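Local coordinates for protein cellulose 1,4-beta-cellobiosidase (Thermobifida fusca, PDB 4JJJ) that probably hydrolyses cellulose as a cellobiohydrolase, the chain here being the family 48 glycoside hydrolase catalytic domain of a longer cellulase, at residues M510-K514 and A632-F637; Q231-W235 and Q427-V431. The protein carries 1 engineered substitution. One frame throughout, in Å; residues are numbered along the deposited sequence.

Contact 1. Residues M510-K514 and A632-F637; sequences MYYAK and AHDELF. With ZN (zinc ion), chain S.
Segments 510-514 and 632-637 are both helical, their axes 10.3 Å apart and parallel within 4°; the nearest CA pairs are Met510-His633 (7.2 Å) and Lys514-Leu636 (6.6 Å). Met510 (m, t, m) is a knob in the hole formed by Ala632, His633, Leu636 and Phe637: its SD lies 3.8 Å from His633 CB and makes a Met-aromatic contact at the edge of the Phe637 ring, 5.4 Å from the centroid. Leu636 (m, t) points toward 510-514, setting CD1 over the Tyr511 ring face, 4.1 Å from its centroid (CH-pi). Tyr511 (m) extends OH to water 1 (2.6 Å), which donates to Glu635 OE2 (2.6 Å); Glu635 also hydrogen-bonds Tyr62 OH (through OE1) and Trp239 NE1 (through OE2). Lys514 turns at chi2 (p), so NZ donates to Leu636 O (2.8 Å). His633 (chi1 t) points its CA-to-CB bond away from 510-514; ND1 donates to Asp634 OD1 (2.8 Å), and NE2 binds zinc (2.0 Å) with Glu526 and water 2 (2.0 Å from zinc). The near-parallel pair with its knob-into-hole fits helices, probably inner ones, of an (alpha/alpha)6 barrel.

Contact 2. Residues Q231-W235 and Q427-V431; sequences QVMFW and QLYYV
This is a buried helix-helix contact, polar at one end and apolar at the other, between two helices of the (alpha/alpha)6 barrel, 223-242 and 416-432. The short helical segments 231-235 and 427-431 run in broadly the same direction, crossing at 27° with axes 13.3 Å apart, so long side chains must span the gap; the nearest CA pair, Gln231 and Gln427, is 9.9 Å apart. One turn on, Trp235 (chi1 m, chi2 112°) leaves its backbone sideways but swings its indole across as a bridge, NE1 to Gln427 and CH2 to Val431 CG2 (3.6 Å) and Tyr430 CE2 (3.8 Å), at the edge of the tyrosine ring. Phe234 (t) adds CE2, 4.1 Å from Val431 CG2. Leu330 of helix 329-337 packs on Gln231, Phe234 and Gln427. Gln231 (t, t) is extended, its OE1 hydrogen-bonded to Asn328 ND2; its side chain is about 7 Å from that of Asn224, the engineered replacement at the predicted nucleophile position. Gln427 (m, t) reaches in from the other helix, and its OE1 accepts two hydrogen bonds, from Gln231 NE2 (2.8 Å) and Trp235 NE1 (2.7 Å).

Overall arrangement
Following the chain from the N terminus past helix 50-67, helix 223-242 is the first to enter a contact: it meets helix 416-432 in contact 2, closing a loop of 191 residues that includes helices 250-263, 329-337 and 348-365. The chain then passes through helix 435-450 to helix 499-516, which pairs with the C-terminal helix 620-637 in contact 1 after another 117 residues. The loops follow in series, neither nested nor crossed, yet the contacts lie only 12 Å apart between centres and touch: Leu636 CD2 is 3.5 Å from Tyr430 CZ, and Glu635 OE2 is 3.7 Å from Trp235 CZ3. Together they join four helices of one barrel, with helix 50-67 touching both contacts.

Contact 1. Residues M510-K514 and A632-F637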
ATOM      1  N   MET A 510      21.190   4.610   7.561  1.00  6.88           N
ATOM      2  CA  MET A 510      21.931   3.711   8.466  1.00  6.17           C
ATOM      3  C   MET A 510      22.344   2.418   7.760  1.00  6.86           C
ATOM      4  O   MET A 510      23.522   2.040   7.885  1.00  6.66           O
ATOM      5  CB  MET A 510      21.095   3.401   9.697  1.00  7.13           C
ATOM      6  CG  MET A 510      21.139   4.565  10.717  1.00  7.68           C
ATOM      7  SD  MET A 510      20.417   4.100  12.300  1.00  9.58           S
ATOM      8  CE  MET A 510      18.727   3.653  11.892  1.00  9.43           C
ATOM      9  N   TYR A 511      21.422   1.748   7.073  1.00  6.23           N
ATOM     10  CA  TYR A 511      21.771   0.489   6.362  1.00  6.51           C
ATOM     11  C   TYR A 511      22.843   0.779   5.369  1.00  6.99           C
ATOM     12  O   TYR A 511      23.819  -0.015   5.171  1.00  7.73           O
ATOM     13  CB  TYR A 511      20.514  -0.152   5.745  1.00  6.11           C
ATOM     14  CG  TYR A 511      19.606  -0.794   6.744  1.00  5.96           C
ATOM     15  CD1 TYR A 511      18.405  -0.214   7.069  1.00  6.23           C
ATOM     16  CD2 TYR A 511      19.911  -2.027   7.309  1.00  6.30           C
ATOM     17  CE1 TYR A 511      17.570  -0.857   7.976  1.00  7.52           C
ATOM     18  CE2 TYR A 511      19.122  -2.676   8.219  1.00  6.76           C
ATOM     19  CZ  TYR A 511      17.950  -2.086   8.610  1.00  7.18           C
ATOM     20  OH  TYR A 511      17.049  -2.659   9.457  1.00  7.86           O
ATOM     21  N   TYR A 512      22.676   1.878   4.606  1.00  7.52           N
ATOM     22  CA  TYR A 512      23.685   2.245   3.621  1.00  6.86           C
ATOM     23  C   TYR A 512      25.043   2.557   4.238  1.00  7.90           C
ATOM     24  O   TYR A 512      26.094   2.114   3.736  1.00  8.10           O
ATOM     25  CB  TYR A 512      23.212   3.467   2.865  1.00  7.10           C
ATOM     26  CG  TYR A 512      24.237   4.029   1.883  1.00  7.00           C
ATOM     27  CD1 TYR A 512      24.553   3.367   0.672  1.00  7.65           C
ATOM     28  CD2 TYR A 512      24.817   5.244   2.157  1.00  7.64           C
ATOM     29  CE1 TYR A 512      25.493   3.924  -0.251  1.00  8.01           C
ATOM     30  CE2 TYR A 512      25.776   5.766   1.264  1.00  7.74           C
ATOM     31  CZ  TYR A 512      26.057   5.117   0.086  1.00  8.80           C
ATOM     32  OH  TYR A 512      26.899   5.701  -0.786  1.00 10.27           O
ATOM     33  N   ALA A 513      25.006   3.283   5.331  1.00  7.66           N
ATOM     34  CA  ALA A 513      26.258   3.610   6.027  1.00  8.75           C
ATOM     35  C   ALA A 513      26.952   2.407   6.566  1.00 10.32           C
ATOM     36  O   ALA A 513      28.188   2.368   6.518  1.00  9.24           O
ATOM     37  CB  ALA A 513      25.968   4.583   7.161  1.00  9.13           C
ATOM     38  N   LYS A 514      26.191   1.488   7.117  1.00  9.78           N
ATOM     39  CA  LYS A 514      26.772   0.284   7.732  1.00 10.71           C
ATOM     40  C   LYS A 514      27.634  -0.444   6.697  1.00 12.13           C
ATOM     41  O   LYS A 514      28.783  -0.813   7.033  1.00 11.70           O
ATOM     42  CB  LYS A 514      25.729  -0.600   8.319  1.00 12.05           C
ATOM     43  CG  LYS A 514      26.284  -1.885   8.966  1.00 13.27           C
ATOM     44  CD  LYS A 514      27.131  -1.563  10.145  1.00 14.93           C
ATOM     45  CE  LYS A 514      27.704  -2.846  10.732  1.00 20.76           C
ATOM     46  NZ  LYS A 514      28.376  -2.518  12.002  1.00 21.52           N
ATOM     47  N   ALA A 632      16.901  -0.526  14.779  1.00  7.60           N
ATOM     48  CA  ALA A 632      17.894  -0.720  13.742  1.00  8.64           C
ATOM     49  C   ALA A 632      19.207  -0.115  14.159  1.00  8.29           C
ATOM     50  O   ALA A 632      20.287  -0.617  13.800  1.00  8.10           O
ATOM     51  CB  ALA A 632      17.449  -0.182  12.410  1.00  9.24           C
ATOM     52  N   HIS A 633      19.161   1.030  14.806  1.00  8.81           N
ATOM     53  CA  HIS A 633      20.407   1.692  15.197  1.00  9.85           C
ATOM     54  C   HIS A 633      21.251   0.711  16.031  1.00 11.77           C
ATOM     55  O   HIS A 633      22.423   0.554  15.783  1.00 10.43           O
ATOM     56  CB  HIS A 633      20.197   3.013  15.958  1.00 10.27           C
ATOM     57  CG  HIS A 633      21.500   3.594  16.482  1.00  9.79           C
ATOM     58  ND1 HIS A 633      22.173   3.051  17.556  1.00 13.63           N
ATOM     59  CD2 HIS A 633      22.245   4.628  16.055  1.00 12.13           C
ATOM     60  CE1 HIS A 633      23.283   3.729  17.750  1.00 12.60           C
ATOM     61  NE2 HIS A 633      23.338   4.684  16.855  1.00 13.13           N
ATOM     62  N   ASP A 634      20.660   0.081  17.036  1.00 13.96           N
ATOM     63  CA  ASP A 634      21.491  -0.797  17.862  1.00 15.30           C
ATOM     64  C   ASP A 634      21.852  -2.115  17.186  1.00 13.65           C
ATOM     65  O   ASP A 634      22.916  -2.643  17.374  1.00 14.06           O
ATOM     66  CB  ASP A 634      20.901  -0.980  19.231  1.00 17.84           C
ATOM     67  CG  ASP A 634      21.324   0.198  20.197  1.00 21.50           C
ATOM     68  OD1 ASP A 634      21.808   1.299  19.712  1.00 20.50           O
ATOM     69  OD2 ASP A 634      21.210  -0.051  21.424  1.00 23.46           O
ATOM     70  N   GLU A 635      20.963  -2.631  16.313  1.00 11.85           N
ATOM     71  CA  GLU A 635      21.238  -3.784  15.466  1.00 10.92           C
ATOM     72  C   GLU A 635      22.487  -3.549  14.638  1.00 11.51           C
ATOM     73  O   GLU A 635      23.373  -4.472  14.520  1.00 12.45           O
ATOM     74  CB  GLU A 635      20.043  -3.985  14.530  1.00 10.82           C
ATOM     75  CG  GLU A 635      20.232  -5.097  13.482  1.00 10.83           C
ATOM     76  CD  GLU A 635      18.971  -5.278  12.601  1.00 11.34           C
ATOM     77  OE1 GLU A 635      18.056  -4.399  12.687  1.00 12.08           O
ATOM     78  OE2 GLU A 635      19.022  -6.159  11.705  1.00 14.46           O
ATOM     79  N   LEU A 636      22.616  -2.365  14.074  1.00 10.17           N
ATOM     80  CA  LEU A 636      23.676  -2.039  13.112  1.00 10.92           C
ATOM     81  C   LEU A 636      24.929  -1.516  13.798  1.00 12.94           C
ATOM     82  O   LEU A 636      26.019  -1.809  13.308  1.00 13.92           O
ATOM     83  CB  LEU A 636      23.213  -0.965  12.121  1.00  9.29           C
ATOM     84  CG  LEU A 636      22.064  -1.457  11.246  1.00  9.37           C
ATOM     85  CD1 LEU A 636      21.500  -0.345  10.444  1.00  8.91           C
ATOM     86  CD2 LEU A 636      22.574  -2.472  10.257  1.00 10.44           C
ATOM     87  N   PHE A 637      24.736  -0.769  14.915  1.00 13.50           N
ATOM     88  CA  PHE A 637      25.857  -0.014  15.481  1.00 16.97           C
ATOM     89  C   PHE A 637      26.119  -0.338  16.927  1.00 23.81           C
ATOM     90  O   PHE A 637      27.163   0.076  17.431  1.00 28.22           O
ATOM     91  CB  PHE A 637      25.687   1.477  15.231  1.00 17.27           C
ATOM     92  CG  PHE A 637      25.602   1.822  13.762  1.00 15.19           C
ATOM     93  CD1 PHE A 637      26.670   1.655  12.922  1.00 16.17           C
ATOM     94  CD2 PHE A 637      24.423   2.271  13.215  1.00 16.02           C
ATOM     95  CE1 PHE A 637      26.572   2.001  11.568  1.00 15.72           C
ATOM     96  CE2 PHE A 637      24.326   2.581  11.891  1.00 13.88           C
ATOM     97  CZ  PHE A 637      25.351   2.434  11.076  1.00 13.21           C
TER
HETATM   98 ZN    ZN S 718      24.714   6.140  16.975  1.00 16.65          ZN
HETATM   99  O   HOH W   1      17.410  -5.194   9.898  1.00 10.31           O
HETATM  100  O   HOH W   2      24.457   7.185  18.723  1.00 28.97           O

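Contact 2. Residues Q231-W235 and Q427-V431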
ATOM      1  N   GLN A 231       9.089  -9.356   3.977  1.00  5.78           N
ATOM      2  CA  GLN A 231      10.302  -8.760   4.388  1.00  5.83           C
ATOM      3  C   GLN A 231      10.518  -8.827   5.917  1.00  5.91           C
ATOM      4  O   GLN A 231      11.600  -9.137   6.383  1.00  5.72           O
ATOM      5  CB  GLN A 231      10.286  -7.273   3.939  1.00  5.85           C
ATOM      6  CG  GLN A 231      11.395  -6.455   4.422  1.00  6.52           C
ATOM      7  CD  GLN A 231      11.183  -4.972   4.196  1.00  6.92           C
ATOM      8  OE1 GLN A 231      10.123  -4.569   3.770  1.00  7.06           O
ATOM      9  NE2 GLN A 231      12.237  -4.153   4.440  1.00  7.16           N
ATOM     10  N   VAL A 232       9.462  -8.587   6.666  1.00  6.16           N
ATOM     11  CA  VAL A 232       9.536  -8.670   8.153  1.00  6.62           C
ATOM     12  C   VAL A 232       9.952 -10.077   8.572  1.00  6.07           C
ATOM     13  O   VAL A 232      10.838 -10.264   9.428  1.00  6.29           O
ATOM     14  CB  VAL A 232       8.201  -8.295   8.846  1.00  6.99           C
ATOM     15  CG1 VAL A 232       8.248  -8.700  10.313  1.00  6.21           C
ATOM     16  CG2 VAL A 232       7.937  -6.846   8.587  1.00  7.84           C
ATOM     17  N   MET A 233       9.409 -11.095   7.872  1.00  6.08           N
ATOM     18  CA  MET A 233       9.686 -12.448   8.268  1.00  7.27           C
ATOM     19  C   MET A 233      11.077 -12.855   7.841  1.00  6.70           C
ATOM     20  O   MET A 233      11.695 -13.726   8.491  1.00  6.07           O
ATOM     21  CB  MET A 233       8.602 -13.362   7.761  1.00  8.79           C
ATOM     22  CG  MET A 233       7.279 -13.162   8.417  1.00  9.14           C
ATOM     23  SD  MET A 233       7.316 -13.122  10.253  1.00 12.29           S
ATOM     24  CE  MET A 233       8.098 -14.553  10.548  1.00 11.10           C
ATOM     25  N   PHE A 234      11.666 -12.311   6.784  1.00  6.28           N
ATOM     26  CA  PHE A 234      13.105 -12.516   6.526  1.00  6.85           C
ATOM     27  C   PHE A 234      13.918 -12.127   7.748  1.00  6.35           C
ATOM     28  O   PHE A 234      14.790 -12.816   8.271  1.00  7.24           O
ATOM     29  CB  PHE A 234      13.579 -11.707   5.333  1.00  7.23           C
ATOM     30  CG  PHE A 234      15.040 -11.647   5.218  1.00  6.39           C
ATOM     31  CD1 PHE A 234      15.769 -12.675   4.649  1.00  7.28           C
ATOM     32  CD2 PHE A 234      15.722 -10.577   5.677  1.00  7.89           C
ATOM     33  CE1 PHE A 234      17.149 -12.633   4.557  1.00  7.34           C
ATOM     34  CE2 PHE A 234      17.070 -10.484   5.598  1.00  7.85           C
ATOM     35  CZ  PHE A 234      17.840 -11.563   5.064  1.00  7.77           C
ATOM     36  N   TRP A 235      13.597 -10.972   8.307  1.00  5.66           N
ATOM     37  CA  TRP A 235      14.307 -10.459   9.482  1.00  6.03           C
ATOM     38  C   TRP A 235      14.025 -11.260  10.726  1.00  6.43           C
ATOM     39  O   TRP A 235      14.976 -11.577  11.468  1.00  6.62           O
ATOM     40  CB  TRP A 235      14.001  -8.968   9.707  1.00  5.93           C
ATOM     41  CG  TRP A 235      14.721  -8.153   8.651  1.00  6.53           C
ATOM     42  CD1 TRP A 235      14.138  -7.420   7.611  1.00  6.26           C
ATOM     43  CD2 TRP A 235      16.128  -8.045   8.492  1.00  6.62           C
ATOM     44  NE1 TRP A 235      15.164  -6.889   6.812  1.00  7.17           N
ATOM     45  CE2 TRP A 235      16.380  -7.214   7.373  1.00  7.10           C
ATOM     46  CE3 TRP A 235      17.220  -8.552   9.195  1.00  7.00           C
ATOM     47  CZ2 TRP A 235      17.701  -6.893   6.946  1.00  7.55           C
ATOM     48  CZ3 TRP A 235      18.473  -8.276   8.775  1.00  7.22           C
ATOM     49  CH2 TRP A 235      18.719  -7.454   7.604  1.00  7.63           C
ATOM     50  N   GLN A 427      18.540  -2.139   2.725  1.00  5.68           N
ATOM     51  CA  GLN A 427      18.586  -3.362   3.504  1.00  6.17           C
ATOM     52  C   GLN A 427      19.243  -4.509   2.649  1.00  5.93           C
ATOM     53  O   GLN A 427      20.081  -5.238   3.170  1.00  6.77           O
ATOM     54  CB  GLN A 427      17.250  -3.825   3.959  1.00  6.87           C
ATOM     55  CG  GLN A 427      16.654  -3.033   5.127  1.00  7.11           C
ATOM     56  CD  GLN A 427      15.404  -3.723   5.690  1.00  7.73           C
ATOM     57  OE1 GLN A 427      14.864  -4.686   5.202  1.00  7.68           O
ATOM     58  NE2 GLN A 427      14.933  -3.130   6.733  1.00 12.52           N
ATOM     59  N   LEU A 428      18.861  -4.632   1.396  1.00  6.05           N
ATOM     60  CA  LEU A 428      19.515  -5.605   0.524  1.00  6.07           C
ATOM     61  C   LEU A 428      21.003  -5.386   0.485  1.00  6.43           C
ATOM     62  O   LEU A 428      21.808  -6.360   0.588  1.00  6.20           O
ATOM     63  CB  LEU A 428      18.894  -5.545  -0.867  1.00  6.18           C
ATOM     64  CG  LEU A 428      19.542  -6.449  -1.872  1.00  6.26           C
ATOM     65  CD1 LEU A 428      19.210  -7.926  -1.477  1.00  6.99           C
ATOM     66  CD2 LEU A 428      19.022  -6.122  -3.282  1.00  6.35           C
ATOM     67  N   TYR A 429      21.402  -4.136   0.247  1.00  6.22           N
ATOM     68  CA  TYR A 429      22.804  -3.772   0.180  1.00  6.26           C
ATOM     69  C   TYR A 429      23.539  -4.146   1.478  1.00  6.35           C
ATOM     70  O   TYR A 429      24.565  -4.780   1.456  1.00  7.22           O
ATOM     71  CB  TYR A 429      22.916  -2.263  -0.091  1.00  6.96           C
ATOM     72  CG  TYR A 429      24.294  -1.739  -0.162  1.00  7.18           C
ATOM     73  CD1 TYR A 429      25.264  -2.287  -0.997  1.00  8.11           C
ATOM     74  CD2 TYR A 429      24.652  -0.721   0.660  1.00  8.17           C
ATOM     75  CE1 TYR A 429      26.544  -1.793  -0.982  1.00  9.27           C
ATOM     76  CE2 TYR A 429      25.938  -0.198   0.686  1.00 10.35           C
ATOM     77  CZ  TYR A 429      26.884  -0.743  -0.138  1.00 10.40           C
ATOM     78  OH  TYR A 429      28.183  -0.153  -0.165  1.00 11.21           O
ATOM     79  N   TYR A 430      22.888  -3.890   2.638  1.00  6.88           N
ATOM     80  CA  TYR A 430      23.433  -4.345   3.906  1.00  7.07           C
ATOM     81  C   TYR A 430      23.632  -5.851   3.931  1.00  6.99           C
ATOM     82  O   TYR A 430      24.712  -6.328   4.389  1.00  8.41           O
ATOM     83  CB  TYR A 430      22.552  -3.844   5.025  1.00  7.59           C
ATOM     84  CG  TYR A 430      22.803  -4.474   6.366  1.00  8.51           C
ATOM     85  CD1 TYR A 430      24.051  -4.361   6.982  1.00  9.42           C
ATOM     86  CD2 TYR A 430      21.793  -5.141   7.007  1.00  8.30           C
ATOM     87  CE1 TYR A 430      24.268  -4.981   8.206  1.00  9.34           C
ATOM     88  CE2 TYR A 430      22.012  -5.730   8.280  1.00 10.12           C
ATOM     89  CZ  TYR A 430      23.268  -5.656   8.859  1.00  9.46           C
ATOM     90  OH  TYR A 430      23.402  -6.236  10.143  1.00 11.57           O
ATOM     91  N   VAL A 431      22.619  -6.601   3.538  1.00  6.58           N
ATOM     92  CA  VAL A 431      22.655  -8.076   3.628  1.00  6.90           C
ATOM     93  C   VAL A 431      23.710  -8.667   2.716  1.00  7.58           C
ATOM     94  O   VAL A 431      24.538  -9.505   3.215  1.00  8.73           O
ATOM     95  CB  VAL A 431      21.298  -8.664   3.403  1.00  7.36           C
ATOM     96  CG1 VAL A 431      21.381 -10.172   3.344  1.00  8.16           C
ATOM     97  CG2 VAL A 431      20.307  -8.169   4.503  1.00  6.76           C
TER